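Local coordinates for transcriptional regulator, ROK family (Vibrio cholerae O1 biovar eltor, PDB 1Z05), which probably acts as a DNA-binding, zinc-containing transcriptional regulator of carbohydrate metabolism, as a homologue of the E. coli repressor Mlc, at residues D253-Q258 with I413-Y418. Residues are numbered along the deposited sequence; the frame is centred on the assembly and turned at random. Where two conformers were deposited one is given.
Sequences DGRVLQ and IKQALY
The guanidinium of R255 and the side-chain amide of Q415 are the two flat groups that meet here, and their planes stand 82° apart, so there is no stacking between them. The amide end approaches the guanidinium obliquely. Its terminal atom modelled as OE1 lies 3.2 Å from R255 NH1; because the Q415 amide is probably turned over in the model, the identity of that atom is doubtful. The aliphatic part of Q415 comes less close, CG lying 4.0 Å from R255 NH2. A third flat group, the ring of Y418, takes K414 CG on one face, offset toward the rim and 3.9 Å above the plane, within the helix itself.

Reach explains how so small a contact forms. The CA atoms of R255 and Q415, the nearest pair between 253-258 and 413-418, are 9.3 Å apart, and only 90 Å² is buried in all. Q415 points its CB at the strand, with CG anti to the backbone N (chi1 -166°) and a bend at chi2. The CB of R255 points neither at 413-418 nor away from it, and a bend at chi3 (90°) brings the guanidinium closer.

In the fold, 255-256 is an edge strand of a mixed sheet whose 3-2-1-4-5 order fits the ASKHA (actin-like ATPase) fold of the ROK family; the contact joins that edge to the end of helix 407-418, away from the zinc site. The stronger partner of R255 is D419, just beyond the helical segment, which forms a salt bridge with NH2. Both touching side chains were modelled in two conformers, consistent with some local disorder. One charged group obliquely meeting one neutral amide implies a slight polar surface contact, its electrostatic attraction probably supplied mainly by D419.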
loop_
_atom_site.group_PDB
_atom_site.type_symbol
_atom_site.label_atom_id
_atom_site.label_comp_id
_atom_site.label_asym_id
_atom_site.label_seq_id
_atom_site.Cartn_x
_atom_site.Cartn_y
_atom_site.Cartn_z
ATOM N N ASP A 253 7.485 -2.588 -0.212
ATOM C CA ASP A 253 8.255 -2.860 -1.448
ATOM C C ASP A 253 9.131 -1.686 -1.883
ATOM O O ASP A 253 9.239 -1.387 -3.075
ATOM C CB ASP A 253 7.336 -3.306 -2.597
ATOM C CG ASP A 253 6.421 -4.456 -2.207
ATOM O OD1 ASP A 253 6.874 -5.391 -1.504
ATOM O OD2 ASP A 253 5.235 -4.427 -2.607
ATOM N N GLY A 254 9.732 -1.001 -0.913
ATOM C CA GLY A 254 10.659 0.085 -1.216
ATOM C C GLY A 254 10.042 1.445 -1.464
ATOM O O GLY A 254 10.761 2.422 -1.678
ATOM N N ARG A 255 8.713 1.523 -1.422
ATOM C CA ARG A 255 8.011 2.800 -1.604
ATOM C C ARG A 255 7.045 3.095 -0.462
ATOM O O ARG A 255 6.435 2.186 0.111
ATOM C CB ARG A 255 7.277 2.848 -2.957
ATOM C CG ARG A 255 8.181 2.923 -4.177
ATOM C CD ARG A 255 7.370 3.186 -5.453
ATOM N NE ARG A 255 7.207 4.612 -5.723
ATOM C CZ ARG A 255 8.094 5.350 -6.390
ATOM N NH1 ARG A 255 9.211 4.799 -6.849
ATOM N NH2 ARG A 255 7.872 6.642 -6.591
ATOM N N VAL A 256 6.923 4.374 -0.133
ATOM C CA VAL A 256 6.050 4.822 0.944
ATOM C C VAL A 256 4.602 4.862 0.469
ATOM O O VAL A 256 4.322 5.324 -0.640
ATOM C CB VAL A 256 6.467 6.221 1.438
ATOM C CG1 VAL A 256 5.572 6.694 2.575
ATOM C CG2 VAL A 256 7.927 6.197 1.884
ATOM N N LEU A 257 3.691 4.378 1.309
ATOM C CA LEU A 257 2.258 4.543 1.058
ATOM C C LEU A 257 1.820 5.949 1.440
ATOM O O LEU A 257 1.971 6.372 2.592
ATOM C CB LEU A 257 1.431 3.514 1.830
ATOM C CG LEU A 257 1.754 2.028 1.642
ATOM C CD1 LEU A 257 0.761 1.182 2.428
ATOM C CD2 LEU A 257 1.745 1.631 0.163
ATOM N N GLN A 258 1.292 6.677 0.466
ATOM C CA GLN A 258 0.897 8.058 0.691
ATOM C C GLN A 258 -0.612 8.210 0.647
ATOM O O GLN A 258 -1.197 8.775 1.562
ATOM C CB GLN A 258 1.579 9.011 -0.300
ATOM C CG GLN A 258 3.056 9.275 0.014
ATOM C CD GLN A 258 3.676 10.384 -0.823
ATOM O OE1 GLN A 258 3.237 10.660 -1.937
ATOM N NE2 GLN A 258 4.712 11.017 -0.289
ATOM N N ILE A 413 13.342 14.312 -3.813
ATOM C CA ILE A 413 14.198 14.655 -4.961
ATOM C C ILE A 413 15.009 13.430 -5.397
ATOM O O ILE A 413 15.055 13.102 -6.581
ATOM C CB ILE A 413 15.138 15.861 -4.639
ATOM C CG1 ILE A 413 14.325 17.140 -4.347
ATOM C CG2 ILE A 413 16.166 16.122 -5.767
ATOM C CD1 ILE A 413 13.192 17.416 -5.325
ATOM N N LYS A 414 15.639 12.752 -4.442
ATOM C CA LYS A 414 16.370 11.534 -4.781
ATOM C C LYS A 414 15.458 10.512 -5.485
ATOM O O LYS A 414 15.842 9.971 -6.524
ATOM C CB LYS A 414 17.093 10.945 -3.563
ATOM C CG LYS A 414 17.675 9.557 -3.798
ATOM C CD LYS A 414 19.097 9.437 -3.295
ATOM C CE LYS A 414 20.084 9.744 -4.421
ATOM N NZ LYS A 414 21.462 10.027 -3.936
ATOM N N GLN A 415 14.261 10.278 -4.947
ATOM C CA GLN A 415 13.336 9.318 -5.552
ATOM C C GLN A 415 12.819 9.768 -6.923
ATOM O O GLN A 415 12.566 8.926 -7.790
ATOM C CB GLN A 415 12.183 8.965 -4.597
ATOM C CG GLN A 415 11.361 7.727 -5.003
ATOM C CD GLN A 415 12.210 6.475 -5.234
ATOM O OE1 GLN A 415 12.143 5.859 -6.298
ATOM N NE2 GLN A 415 13.008 6.098 -4.238
ATOM N N ALA A 416 12.689 11.080 -7.129
ATOM C CA ALA A 416 12.290 11.618 -8.449
ATOM C C ALA A 416 13.387 11.458 -9.506
ATOM O O ALA A 416 13.084 11.349 -10.689
ATOM C CB ALA A 416 11.874 13.088 -8.357
ATOM N N LEU A 417 14.649 11.459 -9.074
ATOM C CA LEU A 417 15.780 11.113 -9.958
ATOM C C LEU A 417 15.716 9.623 -10.347
ATOM O O LEU A 417 15.794 9.277 -11.523
ATOM C CB LEU A 417 17.125 11.434 -9.286
ATOM C CG LEU A 417 17.462 12.921 -9.075
ATOM C CD1 LEU A 417 18.637 13.101 -8.145
ATOM C CD2 LEU A 417 17.739 13.650 -10.395
ATOM N N TYR A 418 15.554 8.763 -9.349
ATOM C CA TYR A 418 15.437 7.318 -9.559
ATOM C C TYR A 418 14.184 6.906 -10.354
ATOM O O TYR A 418 14.206 5.910 -11.082
ATOM C CB TYR A 418 15.458 6.595 -8.222
ATOM C CG TYR A 418 16.788 6.623 -7.495
ATOM C CD1 TYR A 418 17.934 7.194 -8.075
ATOM C CD2 TYR A 418 16.906 6.048 -6.235
ATOM C CE1 TYR A 418 19.155 7.202 -7.398
ATOM C CE2 TYR A 418 18.120 6.044 -5.555
ATOM C CZ TYR A 418 19.232 6.622 -6.137
ATOM O OH TYR A 418 20.415 6.599 -5.440
#